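RNA methyltransferase, TrmH family (Porphyromonas gingivalis, PDB 2I6D) probably binds RNA and transfers a methyl group to it, as a SpoU-type methyltransferase of the knotted SPOUT class. Local coordinates at residues Leu121-Trp126 / Ala245-Cys250; Gly115-Ile120 / Ala139-Pro144; Ala7-Phe12 / Cys45-Gly50; Arg14-Arg19 / Glu25-Val30. One frame throughout, in Å; residues are numbered along the deposited sequence. Where two conformers were deposited one is given.

Contact 1: Leu121-Trp126 / Ala245-Cys250; sequences LRTADW and ATAILC
Thr123 meets the 246-250 part of the neighbouring helix with its methyl group: CG2 lies 3.8 Å from Ala247 CA, close enough to rest on the backbone of the 245-250 segment. Because CG2 stands anti to the backbone N (chi1 -73°, measured to OG1), the methyl group is the branch carried across the gap, while OG1 stays beside the threonine's own backbone N. There the hydroxyl makes a weak hydrogen bond with the carbonyl oxygen of Thr119, one turn earlier on its own helix, and it passes the Ala247 methyl, CB, at 4.2 Å. Three residues of the partner helix therefore surround a single methyl group. Thr246 approaches it with its own methyl, the two CG2 atoms of Thr123 and Thr246 being 4.3 Å apart, and Cys250, one turn further on, offers CB at 4.2 Å from Thr123 CG2. The segments run almost parallel, at 11°, with their axes 9.7 Å apart. Such a near-parallel pair is what an alpha/beta fold produces when helices lie on the same side of a parallel sheet; here helices 114-127 and 242-255 belong to the SpoU methylase domain, and Thr246 and Leu249 also touch strand 201-206. No hydrogen bond crosses between the segments, and the polar group of Thr246 is used locally, OG1 bonding to the carbonyl oxygen of Val242. Thr246 also packs on Ile120, and Cys250 on Phe127.

Contact 2: Gly115-Ile120 / Ala139-Pro144; sequences GNVGTI and ADVFSP. With ACY (acetic acid), chain B.
Val117, in the middle of a helical segment, faces a loop that folds into a type I beta turn from Asp140 to Ser143, and the backbones come nearest at Val117 and Ala139, whose CA atoms are 6.7 Å apart. The two branches of Val117 divide the work. CG2 reaches Ala139 CB at 3.7 Å, whereas CG1, set anti to the backbone N (chi1 170°), meets Val141 CG1 at 3.8 Å, the two valines crossing at about a right angle. The loop keeps its shape through bonds of its own. Asp140 O accepts both from Ser143 N and from Ser143 OG, the latter at 2.7 Å and in the carbonyl plane; Ser143 also occupies the N-cap position before helix 144-148. Asp140 OD1 receives Phe142 N at 3.0 Å from above the carboxylate plane, an Asx turn, while its OD2 forms salt bridges with Arg19 and Arg22. Ala139 is tied by its backbone to Val111. On the helix, Asn116 ND2 donates to O of an acetic acid molecule, probably from the crystallisation liquor, at 3.0 Å and 171°; Asp113 N holds the same ligand, and Asn241 binds Asn116 OD1. Across the interface itself the chemistry is wholly apolar: methyl contacts impose no directional bond, which implies that the loop's shape is set mainly by its own polar network, by Val111 and by the arginines.

Contact 3: Ala7-Phe12 / Cys45-Gly50; sequences ANQIKF and CRMLVG
With chi1 at 172°, Phe12 sends its ring away from its backbone N and against Arg46, whose chain, in the conformer described, is extended from CG to NE and brings the guanidinium to the same place. The far atoms of the ring, CZ and CE1, do the touching: Phe12 CZ sits over one face of the guanidinium, 3.5 Å from Arg46 CZ, and Phe12 CE1 is 3.3 Å from Arg46 NH1. The two planes are 36° apart, so the groups are tilted against each other and not stacked flat. This is one of two placements modelled for Arg46; in it, a salt bridge from NH1 to Glu25 probably helps to fix the rotation of the guanidinium. Helix 7-15 thus lies against the mixed sheet of the MRM3-like substrate-binding domain, where Arg46 and Met47 both face Val90 in a classic beta bulge of strand 45-51. From that strand the selenomethionine Met47 makes a Met-aromatic contact, its SE 5.5 Å from the centroid of the Phe12 ring and approaching obliquely. A bend at chi3 (-92°) then turns the terminal methyl toward Gln9, whose extended chain brings NE2 to 3.3 Å from Met47 CE. The other end of that amide, Gln9 OE1, accepts a hydrogen bond from Ser6 N.

Contact 4: Arg14-Arg19 / Glu25-Val30; sequences RSLRER and EQAFAV
Leu16 spreads its two methyl groups over the start of strand 27-31, one of the two edge strands of the mixed sheet in the MRM3-like domain, and carries the apolar contact with it. CD2 lies 3.9 Å from Ala27 O and 4.2 Å from Ala27 CB, with Glu25 CB at a similar separation; CD1 is directed further along the strand, 4.4 Å from Ala29 CB. The isobutyl group thus straddles Phe28, whose own side chain leaves on the other side of the strand to meet Phe142. Val90 of the adjacent strand touches both Leu16 and Ala27. Outside this shell, a turn and a helix C-cap help to place the groups. A type I turn from Ser15 to Glu18, closed by Glu18 N bonding to Ser15 O, fixes the chain at Leu16. Helix 19-25 is ended by a Schellman motif in which Gln26, with positive phi, is the C-prime residue, and the chain passes directly into the strand. Leu16 O accepts a hydrogen bond from Arg22 NH1. A water between the backbones also donates to Leu16 O, at 2.8 Å, and accepts from Ala29 N at 2.9 Å.

The four contacts fall into two pairs, one in the SpoU methylase part of the chain and one in the MRM3-like part. Contacts 1 and 2 share helix 114-127, with centres 13 Å apart, and touch where Leu121 CD1 meets Val141 CG1 at 4.1 Å. Contact 4 is nested within the chain closed by contact 3; their centres are 10 Å apart, and Arg46 NH1 bridges them to Glu25 OE1 at 2.8 Å. Contacts 2 and 4, with centres 15 Å apart, connect the pairs. Contacts 1 and 3 are remote, with centres about 34 Å apart. The acetic acid molecule is held by Asn116, on the helix that contacts 1 and 2 share, and by Asp113 just before it; this alone identifies no functional site.

Contact 1: Leu121-Trp126 / Ala245-Cys250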
loop_
_atom_site.group_PDB
_atom_site.type_symbol
_atom_site.label_atom_id
_atom_site.label_comp_id
_atom_site.label_asym_id
_atom_site.label_seq_id
_atom_site.Cartn_x
_atom_site.Cartn_y
_atom_site.Cartn_z
ATOM N N LEU A 121 -3.395 -1.384 -3.903
ATOM C CA LEU A 121 -2.126 -0.740 -4.259
ATOM C C LEU A 121 -1.775 -0.923 -5.741
ATOM O O LEU A 121 -1.273 -0.000 -6.379
ATOM C CB LEU A 121 -0.967 -1.232 -3.377
ATOM C CG LEU A 121 -1.006 -0.800 -1.903
ATOM C CD1 LEU A 121 0.167 -1.469 -1.158
ATOM C CD2 LEU A 121 -0.923 0.739 -1.788
ATOM N N ARG A 122 -1.950 -2.144 -6.264
ATOM C CA ARG A 122 -1.665 -2.408 -7.679
ATOM C C ARG A 122 -2.597 -1.626 -8.598
ATOM O O ARG A 122 -2.169 -1.111 -9.649
ATOM C CB ARG A 122 -1.748 -3.904 -7.989
ATOM C CG ARG A 122 -0.705 -4.707 -7.225
ATOM C CD ARG A 122 -0.788 -6.209 -7.490
ATOM N NE ARG A 122 -0.975 -6.452 -8.909
ATOM C CZ ARG A 122 -1.110 -7.647 -9.475
ATOM N NH1 ARG A 122 -1.057 -8.762 -8.747
ATOM N NH2 ARG A 122 -1.297 -7.720 -10.783
ATOM N N THR A 123 -3.869 -1.545 -8.220
ATOM C CA THR A 123 -4.838 -0.742 -8.973
ATOM C C THR A 123 -4.470 0.743 -8.961
ATOM O O THR A 123 -4.482 1.391 -9.999
ATOM C CB THR A 123 -6.259 -0.916 -8.396
ATOM O OG1 THR A 123 -6.742 -2.210 -8.763
ATOM C CG2 THR A 123 -7.228 0.174 -8.947
ATOM N N ALA A 124 -4.129 1.266 -7.782
ATOM C CA ALA A 124 -3.680 2.653 -7.634
ATOM C C ALA A 124 -2.465 2.916 -8.548
ATOM O O ALA A 124 -2.415 3.910 -9.264
ATOM C CB ALA A 124 -3.326 2.933 -6.153
ATOM N N ASP A 125 -1.507 1.999 -8.562
ATOM C CA ASP A 125 -0.351 2.151 -9.421
ATOM C C ASP A 125 -0.746 2.133 -10.893
ATOM O O ASP A 125 -0.275 2.987 -11.661
ATOM C CB ASP A 125 0.718 1.085 -9.119
ATOM C CG ASP A 125 2.031 1.355 -9.818
ATOM O OD1 ASP A 125 2.400 2.527 -10.058
ATOM O OD2 ASP A 125 2.717 0.383 -10.134
ATOM N N TRP A 126 -1.574 1.165 -11.287
ATOM C CA TRP A 126 -2.021 1.036 -12.683
ATOM C C TRP A 126 -2.610 2.364 -13.209
ATOM O O TRP A 126 -2.324 2.783 -14.335
ATOM C CB TRP A 126 -3.082 -0.083 -12.810
ATOM C CG TRP A 126 -3.392 -0.442 -14.247
ATOM C CD1 TRP A 126 -4.329 0.127 -15.080
ATOM C CD2 TRP A 126 -2.727 -1.438 -15.012
ATOM N NE1 TRP A 126 -4.283 -0.471 -16.320
ATOM C CE2 TRP A 126 -3.307 -1.436 -16.305
ATOM C CE3 TRP A 126 -1.695 -2.347 -14.726
ATOM C CZ2 TRP A 126 -2.893 -2.313 -17.306
ATOM C CZ3 TRP A 126 -1.271 -3.205 -15.726
ATOM C CH2 TRP A 126 -1.876 -3.183 -17.002
ATOM N N ALA A 245 -14.521 -2.663 -6.155
ATOM C CA ALA A 245 -15.144 -1.358 -6.171
ATOM C C ALA A 245 -14.088 -0.285 -6.448
ATOM O O ALA A 245 -14.320 0.635 -7.233
ATOM C CB ALA A 245 -15.864 -1.077 -4.817
ATOM N N THR A 246 -12.916 -0.429 -5.834
ATOM C CA THR A 246 -11.837 0.544 -6.053
ATOM C C THR A 246 -11.424 0.624 -7.533
ATOM O O THR A 246 -11.208 1.709 -8.069
ATOM C CB THR A 246 -10.609 0.173 -5.178
ATOM O OG1 THR A 246 -10.989 0.190 -3.803
ATOM C CG2 THR A 246 -9.441 1.140 -5.401
ATOM N N ALA A 247 -11.298 -0.536 -8.167
ATOM C CA ALA A 247 -10.905 -0.628 -9.576
ATOM C C ALA A 247 -11.958 0.042 -10.469
ATOM O O ALA A 247 -11.622 0.782 -11.392
ATOM C CB ALA A 247 -10.729 -2.101 -9.987
ATOM N N ILE A 248 -13.228 -0.228 -10.188
ATOM C CA ILE A 248 -14.313 0.368 -10.951
ATOM C C ILE A 248 -14.258 1.894 -10.819
ATOM O O ILE A 248 -14.300 2.625 -11.847
ATOM C CB ILE A 248 -15.687 -0.197 -10.530
ATOM C CG1 ILE A 248 -15.798 -1.650 -11.028
ATOM C CG2 ILE A 248 -16.826 0.618 -11.179
ATOM C CD1 ILE A 248 -16.832 -2.474 -10.243
ATOM N N LEU A 249 -14.125 2.367 -9.584
ATOM C CA LEU A 249 -14.103 3.825 -9.313
ATOM C C LEU A 249 -12.898 4.507 -9.977
ATOM O O LEU A 249 -13.075 5.514 -10.682
ATOM C CB LEU A 249 -14.150 4.132 -7.807
ATOM C CG LEU A 249 -15.536 3.889 -7.190
ATOM C CD1 LEU A 249 -15.448 3.434 -5.702
ATOM C CD2 LEU A 249 -16.398 5.128 -7.331
ATOM N N CYS A 250 -11.691 3.982 -9.744
ATOM C CA CYS A 250 -10.488 4.515 -10.411
ATOM C C CYS A 250 -10.558 4.521 -11.920
ATOM O O CYS A 250 -10.146 5.527 -12.559
ATOM C CB CYS A 250 -9.237 3.757 -9.970
ATOM S SG CYS A 250 -8.851 4.059 -8.261
#

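Contact 2: Gly115-Ile120 / Ala139-Pro144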
loop_
_atom_site.group_PDB
_atom_site.type_symbol
_atom_site.label_atom_id
_atom_site.label_comp_id
_atom_site.label_asym_id
_atom_site.label_seq_id
_atom_site.Cartn_x
_atom_site.Cartn_y
_atom_site.Cartn_z
ATOM N N GLY A 115 -4.674 -9.120 1.359
ATOM C CA GLY A 115 -4.933 -9.362 -0.063
ATOM C C GLY A 115 -5.595 -8.180 -0.737
ATOM O O GLY A 115 -5.133 -7.726 -1.795
ATOM N N ASN A 116 -6.686 -7.688 -0.138
ATOM C CA ASN A 116 -7.413 -6.541 -0.666
ATOM C C ASN A 116 -6.514 -5.303 -0.749
ATOM O O ASN A 116 -6.544 -4.588 -1.760
ATOM C CB ASN A 116 -8.671 -6.235 0.167
ATOM C CG ASN A 116 -9.762 -7.281 -0.022
ATOM O OD1 ASN A 116 -9.788 -7.982 -1.030
ATOM N ND2 ASN A 116 -10.650 -7.415 0.965
ATOM N N VAL A 117 -5.695 -5.069 0.288
ATOM C CA VAL A 117 -4.864 -3.861 0.298
ATOM C C VAL A 117 -3.825 -3.926 -0.822
ATOM O O VAL A 117 -3.631 -2.947 -1.546
ATOM C CB VAL A 117 -4.212 -3.572 1.687
ATOM C CG1 VAL A 117 -3.169 -2.442 1.583
ATOM C CG2 VAL A 117 -5.295 -3.196 2.744
ATOM N N GLY A 118 -3.195 -5.091 -0.988
ATOM C CA GLY A 118 -2.243 -5.306 -2.080
ATOM C C GLY A 118 -2.870 -5.075 -3.442
ATOM O O GLY A 118 -2.260 -4.453 -4.325
ATOM N N THR A 119 -4.052 -5.647 -3.643
ATOM C CA THR A 119 -4.756 -5.465 -4.907
ATOM C C THR A 119 -5.038 -3.981 -5.154
ATOM O O THR A 119 -4.903 -3.502 -6.288
ATOM C CB THR A 119 -6.043 -6.298 -4.952
ATOM O OG1 THR A 119 -5.694 -7.682 -4.777
ATOM C CG2 THR A 119 -6.768 -6.124 -6.289
ATOM N N ILE A 120 -5.485 -3.284 -4.117
ATOM C CA ILE A 120 -5.774 -1.847 -4.205
ATOM C C ILE A 120 -4.515 -1.067 -4.560
ATOM O O ILE A 120 -4.570 -0.179 -5.414
ATOM C CB ILE A 120 -6.461 -1.301 -2.932
ATOM C CG1 ILE A 120 -7.915 -1.768 -2.942
ATOM C CG2 ILE A 120 -6.408 0.251 -2.885
ATOM C CD1 ILE A 120 -8.566 -1.774 -1.520
ATOM N N ALA A 139 -4.828 -2.869 6.889
ATOM C CA ALA A 139 -3.633 -3.729 6.869
ATOM C C ALA A 139 -2.358 -2.894 6.812
ATOM O O ALA A 139 -2.371 -1.773 6.305
ATOM C CB ALA A 139 -3.694 -4.705 5.683
ATOM N N ASP A 140 -1.268 -3.433 7.349
ATOM C CA ASP A 140 0.028 -2.753 7.335
ATOM C C ASP A 140 0.664 -2.922 5.940
ATOM O O ASP A 140 1.031 -4.034 5.573
ATOM C CB ASP A 140 0.939 -3.358 8.435
ATOM C CG ASP A 140 2.313 -2.683 8.537
ATOM O OD1 ASP A 140 2.668 -1.815 7.718
ATOM O OD2 ASP A 140 3.054 -3.028 9.475
ATOM N N VAL A 141 0.821 -1.836 5.186
ATOM C CA VAL A 141 1.347 -1.930 3.805
ATOM C C VAL A 141 2.794 -2.433 3.740
ATOM O O VAL A 141 3.207 -2.991 2.715
ATOM C CB VAL A 141 1.214 -0.615 2.982
ATOM C CG1 VAL A 141 -0.248 -0.309 2.703
ATOM C CG2 VAL A 141 1.919 0.562 3.695
ATOM N N PHE A 142 3.532 -2.262 4.835
ATOM C CA PHE A 142 4.934 -2.689 4.897
ATOM C C PHE A 142 5.120 -4.082 5.478
ATOM O O PHE A 142 6.255 -4.550 5.654
ATOM C CB PHE A 142 5.780 -1.647 5.615
ATOM C CG PHE A 142 5.830 -0.335 4.876
ATOM C CD1 PHE A 142 6.501 -0.243 3.660
ATOM C CD2 PHE A 142 5.176 0.785 5.375
ATOM C CE1 PHE A 142 6.525 0.947 2.942
ATOM C CE2 PHE A 142 5.208 1.994 4.669
ATOM C CZ PHE A 142 5.880 2.068 3.454
ATOM N N SER A 143 4.007 -4.747 5.781
ATOM C CA SER A 143 4.056 -6.149 6.230
ATOM C C SER A 143 4.480 -6.973 5.000
ATOM O O SER A 143 4.174 -6.573 3.884
ATOM C CB SER A 143 2.686 -6.608 6.753
ATOM O OG SER A 143 1.734 -6.591 5.691
ATOM N N PRO A 144 5.229 -8.081 5.199
ATOM C CA PRO A 144 5.626 -8.963 4.096
ATOM C C PRO A 144 4.461 -9.377 3.200
ATOM O O PRO A 144 4.614 -9.471 1.978
ATOM C CB PRO A 144 6.150 -10.197 4.816
ATOM C CG PRO A 144 6.689 -9.671 6.107
ATOM C CD PRO A 144 5.790 -8.532 6.490
HETATM C C ACY B . -11.704 -5.859 3.937
HETATM O O ACY B . -10.540 -5.886 3.599
HETATM O OXT ACY B . -12.717 -6.062 3.169
HETATM C CH3 ACY B . -11.862 -5.536 5.384
#

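Contact 3: Ala7-Phe12 / Cys45-Gly50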
loop_
_atom_site.group_PDB
_atom_site.type_symbol
_atom_site.label_atom_id
_atom_site.label_comp_id
_atom_site.label_asym_id
_atom_site.label_seq_id
_atom_site.Cartn_x
_atom_site.Cartn_y
_atom_site.Cartn_z
ATOM N N ALA A 7 24.800 -14.457 13.690
ATOM C CA ALA A 7 23.580 -14.777 14.424
ATOM C C ALA A 7 22.737 -13.523 14.638
ATOM O O ALA A 7 21.519 -13.572 14.533
ATOM C CB ALA A 7 23.906 -15.428 15.749
ATOM N N ASN A 8 23.396 -12.401 14.934
ATOM C CA ASN A 8 22.691 -11.132 15.091
ATOM C C ASN A 8 21.969 -10.693 13.817
ATOM O O ASN A 8 20.834 -10.232 13.859
ATOM C CB ASN A 8 23.636 -10.043 15.606
ATOM C CG ASN A 8 24.095 -10.302 17.028
ATOM O OD1 ASN A 8 23.536 -11.150 17.740
ATOM N ND2 ASN A 8 25.136 -9.587 17.450
ATOM N N GLN A 9 22.618 -10.862 12.675
ATOM C CA GLN A 9 22.018 -10.452 11.413
ATOM C C GLN A 9 20.776 -11.275 11.088
ATOM O O GLN A 9 19.755 -10.741 10.665
ATOM C CB GLN A 9 23.044 -10.528 10.290
ATOM C CG GLN A 9 24.089 -9.421 10.381
ATOM C CD GLN A 9 25.180 -9.578 9.358
ATOM O OE1 GLN A 9 25.596 -10.695 9.040
ATOM N NE2 GLN A 9 25.667 -8.460 8.842
ATOM N N ILE A 10 20.866 -12.583 11.312
ATOM C CA ILE A 10 19.744 -13.488 11.107
ATOM C C ILE A 10 18.575 -13.123 12.041
ATOM O O ILE A 10 17.437 -13.024 11.610
ATOM C CB ILE A 10 20.206 -14.966 11.278
ATOM C CG1 ILE A 10 21.108 -15.360 10.091
ATOM C CG2 ILE A 10 19.001 -15.912 11.416
ATOM C CD1 ILE A 10 21.781 -16.709 10.236
ATOM N N LYS A 11 18.872 -12.883 13.310
ATOM C CA LYS A 11 17.853 -12.464 14.269
ATOM C C LYS A 11 17.170 -11.161 13.819
ATOM O O LYS A 11 15.935 -11.063 13.774
ATOM C CB LYS A 11 18.481 -12.312 15.656
ATOM C CG LYS A 11 17.539 -11.880 16.751
ATOM C CD LYS A 11 18.302 -11.874 18.079
ATOM C CE LYS A 11 17.405 -11.521 19.256
ATOM N NZ LYS A 11 17.067 -10.064 19.237
ATOM N N PHE A 12 17.979 -10.180 13.433
ATOM C CA PHE A 12 17.463 -8.919 12.913
ATOM C C PHE A 12 16.544 -9.106 11.701
ATOM O O PHE A 12 15.414 -8.618 11.704
ATOM C CB PHE A 12 18.631 -7.985 12.558
ATOM C CG PHE A 12 18.214 -6.750 11.837
ATOM C CD1 PHE A 12 17.645 -5.687 12.540
ATOM C CD2 PHE A 12 18.389 -6.640 10.450
ATOM C CE1 PHE A 12 17.246 -4.531 11.870
ATOM C CE2 PHE A 12 18.000 -5.489 9.778
ATOM C CZ PHE A 12 17.428 -4.432 10.496
ATOM N N CYS A 45 18.138 1.851 1.535
ATOM C CA CYS A 45 18.543 0.478 1.821
ATOM C C CYS A 45 19.625 0.414 2.926
ATOM O O CYS A 45 20.662 1.071 2.828
ATOM C CB CYS A 45 18.998 -0.214 0.537
ATOM S SG CYS A 45 19.473 -1.935 0.839
ATOM N N ARG A 46 19.341 -0.371 3.964
ATOM C CA ARG A 46 20.175 -0.581 5.150
ATOM C C ARG A 46 21.054 -1.834 4.982
ATOM O O ARG A 46 22.187 -1.907 5.456
ATOM C CB ARG A 46 19.193 -0.791 6.319
ATOM C CG ARG A 46 19.738 -0.831 7.741
ATOM C CD ARG A 46 18.557 -0.698 8.717
ATOM N NE ARG A 46 18.845 -1.201 10.054
ATOM C CZ ARG A 46 18.061 -1.021 11.116
ATOM N NH1 ARG A 46 18.416 -1.512 12.298
ATOM N NH2 ARG A 46 16.930 -0.342 11.005
HETATM N N MSE A 47 20.466 -2.848 4.349
HETATM C CA MSE A 47 21.090 -4.153 4.232
HETATM C C MSE A 47 20.585 -4.849 2.969
HETATM O O MSE A 47 19.412 -4.729 2.617
HETATM C CB MSE A 47 20.765 -4.984 5.471
HETATM C CG MSE A 47 21.114 -6.446 5.360
HETATM SE SE MSE A 47 21.047 -7.345 7.127
HETATM C CE MSE A 47 22.906 -7.097 7.627
ATOM N N LEU A 48 21.486 -5.558 2.293
ATOM C CA LEU A 48 21.147 -6.292 1.072
ATOM C C LEU A 48 21.896 -7.614 1.123
ATOM O O LEU A 48 23.115 -7.644 1.215
ATOM C CB LEU A 48 21.526 -5.486 -0.166
ATOM C CG LEU A 48 21.106 -6.080 -1.506
ATOM C CD1 LEU A 48 19.567 -6.164 -1.618
ATOM C CD2 LEU A 48 21.686 -5.246 -2.647
ATOM N N VAL A 49 21.154 -8.710 1.083
ATOM C CA VAL A 49 21.718 -10.048 1.299
ATOM C C VAL A 49 21.276 -10.884 0.102
ATOM O O VAL A 49 20.085 -10.912 -0.235
ATOM C CB VAL A 49 21.141 -10.618 2.587
ATOM C CG1 VAL A 49 21.421 -12.069 2.726
ATOM C CG2 VAL A 49 21.729 -9.865 3.788
ATOM N N GLY A 50 22.219 -11.509 -0.581
ATOM C CA GLY A 50 21.834 -12.309 -1.725
ATOM C C GLY A 50 22.985 -13.125 -2.256
ATOM O O GLY A 50 24.116 -12.975 -1.815
#

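Contact 4: Arg14-Arg19 / Glu25-Val30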
loop_
_atom_site.group_PDB
_atom_site.type_symbol
_atom_site.label_atom_id
_atom_site.label_comp_id
_atom_site.label_asym_id
_atom_site.label_seq_id
_atom_site.Cartn_x
_atom_site.Cartn_y
_atom_site.Cartn_z
ATOM N N ARG A 14 14.954 -11.768 10.682
ATOM C CA ARG A 14 13.729 -12.528 11.036
ATOM C C ARG A 14 12.722 -11.677 11.818
ATOM O O ARG A 14 11.526 -11.860 11.690
ATOM C CB ARG A 14 14.080 -13.794 11.822
ATOM C CG ARG A 14 14.849 -14.837 10.990
ATOM C CD ARG A 14 15.302 -16.051 11.826
ATOM N NE ARG A 14 14.191 -16.732 12.482
ATOM C CZ ARG A 14 13.333 -17.535 11.862
ATOM N NH1 ARG A 14 13.462 -17.789 10.556
ATOM N NH2 ARG A 14 12.349 -18.099 12.553
ATOM N N SER A 15 13.222 -10.738 12.621
ATOM C CA SER A 15 12.375 -9.912 13.474
ATOM C C SER A 15 11.445 -9.021 12.641
ATOM O O SER A 15 10.375 -8.631 13.110
ATOM C CB SER A 15 13.235 -9.047 14.399
ATOM O OG SER A 15 13.810 -7.975 13.661
ATOM N N LEU A 16 11.826 -8.720 11.397
ATOM C CA LEU A 16 11.070 -7.728 10.618
ATOM C C LEU A 16 9.732 -8.245 10.075
ATOM O O LEU A 16 8.911 -7.470 9.547
ATOM C CB LEU A 16 11.929 -7.159 9.480
ATOM C CG LEU A 16 13.205 -6.460 9.947
ATOM C CD1 LEU A 16 14.037 -6.033 8.724
ATOM C CD2 LEU A 16 12.954 -5.274 10.923
ATOM N N ARG A 17 9.496 -9.541 10.226
ATOM C CA ARG A 17 8.182 -10.083 9.938
ATOM C C ARG A 17 7.115 -9.664 10.989
ATOM O O ARG A 17 5.916 -9.852 10.762
ATOM C CB ARG A 17 8.239 -11.593 9.831
ATOM C CG ARG A 17 8.363 -12.345 11.143
ATOM C CD ARG A 17 8.931 -13.741 10.857
ATOM N NE ARG A 17 10.081 -13.617 9.950
ATOM C CZ ARG A 17 10.688 -14.622 9.311
ATOM N NH1 ARG A 17 10.266 -15.873 9.463
ATOM N NH2 ARG A 17 11.730 -14.367 8.514
ATOM N N GLU A 18 7.559 -9.113 12.121
ATOM C CA GLU A 18 6.650 -8.646 13.174
ATOM C C GLU A 18 6.560 -7.130 13.167
ATOM O O GLU A 18 7.592 -6.445 13.129
ATOM C CB GLU A 18 7.143 -9.082 14.554
ATOM C CG GLU A 18 7.353 -10.575 14.719
ATOM C CD GLU A 18 8.143 -10.927 15.997
ATOM O OE1 GLU A 18 7.691 -10.566 17.101
ATOM O OE2 GLU A 18 9.229 -11.555 15.881
ATOM N N ARG A 19 5.341 -6.601 13.244
ATOM C CA ARG A 19 5.140 -5.151 13.260
ATOM C C ARG A 19 5.941 -4.473 14.386
ATOM O O ARG A 19 6.508 -3.386 14.206
ATOM C CB ARG A 19 3.647 -4.827 13.416
ATOM C CG ARG A 19 3.402 -3.377 13.721
ATOM C CD ARG A 19 2.027 -2.903 13.307
ATOM N NE ARG A 19 1.917 -1.453 13.475
ATOM C CZ ARG A 19 2.410 -0.547 12.630
ATOM N NH1 ARG A 19 2.257 0.740 12.899
ATOM N NH2 ARG A 19 3.061 -0.914 11.527
ATOM N N GLU A 25 12.777 -0.849 14.828
ATOM C CA GLU A 25 13.920 -0.703 13.931
ATOM C C GLU A 25 13.695 0.326 12.838
ATOM O O GLU A 25 14.633 0.667 12.109
ATOM C CB GLU A 25 14.255 -2.049 13.272
ATOM C CG GLU A 25 14.720 -3.143 14.246
ATOM C CD GLU A 25 15.934 -2.730 15.060
ATOM O OE1 GLU A 25 16.790 -1.982 14.531
ATOM O OE2 GLU A 25 16.032 -3.154 16.235
ATOM N N GLN A 26 12.454 0.803 12.713
ATOM C CA GLN A 26 12.051 1.672 11.607
ATOM C C GLN A 26 12.566 1.080 10.302
ATOM O O GLN A 26 13.245 1.753 9.521
ATOM C CB GLN A 26 12.527 3.128 11.814
ATOM C CG GLN A 26 11.699 3.894 12.881
ATOM C CD GLN A 26 10.225 4.051 12.476
ATOM O OE1 GLN A 26 9.904 4.705 11.473
ATOM N NE2 GLN A 26 9.331 3.431 13.247
ATOM N N ALA A 27 12.252 -0.200 10.091
ATOM C CA ALA A 27 12.749 -0.940 8.936
ATOM C C ALA A 27 11.734 -1.986 8.444
ATOM O O ALA A 27 10.856 -2.423 9.194
ATOM C CB ALA A 27 14.066 -1.618 9.273
ATOM N N PHE A 28 11.859 -2.388 7.185
ATOM C CA PHE A 28 11.031 -3.477 6.665
ATOM C C PHE A 28 11.807 -4.180 5.576
ATOM O O PHE A 28 12.715 -3.582 4.959
ATOM C CB PHE A 28 9.675 -2.954 6.146
ATOM C CG PHE A 28 9.774 -2.128 4.880
ATOM C CD1 PHE A 28 9.556 -2.715 3.636
ATOM C CD2 PHE A 28 10.122 -0.788 4.929
ATOM C CE1 PHE A 28 9.634 -1.959 2.467
ATOM C CE2 PHE A 28 10.209 -0.006 3.736
ATOM C CZ PHE A 28 9.967 -0.608 2.517
ATOM N N ALA A 29 11.473 -5.444 5.328
ATOM C CA ALA A 29 12.179 -6.223 4.335
ATOM C C ALA A 29 11.350 -6.411 3.057
ATOM O O ALA A 29 10.098 -6.421 3.076
ATOM C CB ALA A 29 12.581 -7.589 4.912
ATOM N N VAL A 30 12.071 -6.615 1.971
ATOM C CA VAL A 30 11.527 -6.877 0.638
ATOM C C VAL A 30 12.352 -8.005 0.051
ATOM O O VAL A 30 13.609 -7.997 0.142
ATOM C CB VAL A 30 11.632 -5.616 -0.263
ATOM C CG1 VAL A 30 11.063 -5.857 -1.698
ATOM C CG2 VAL A 30 10.910 -4.413 0.407
HETATM O O HOH W 1 9.621 -7.084 6.904
#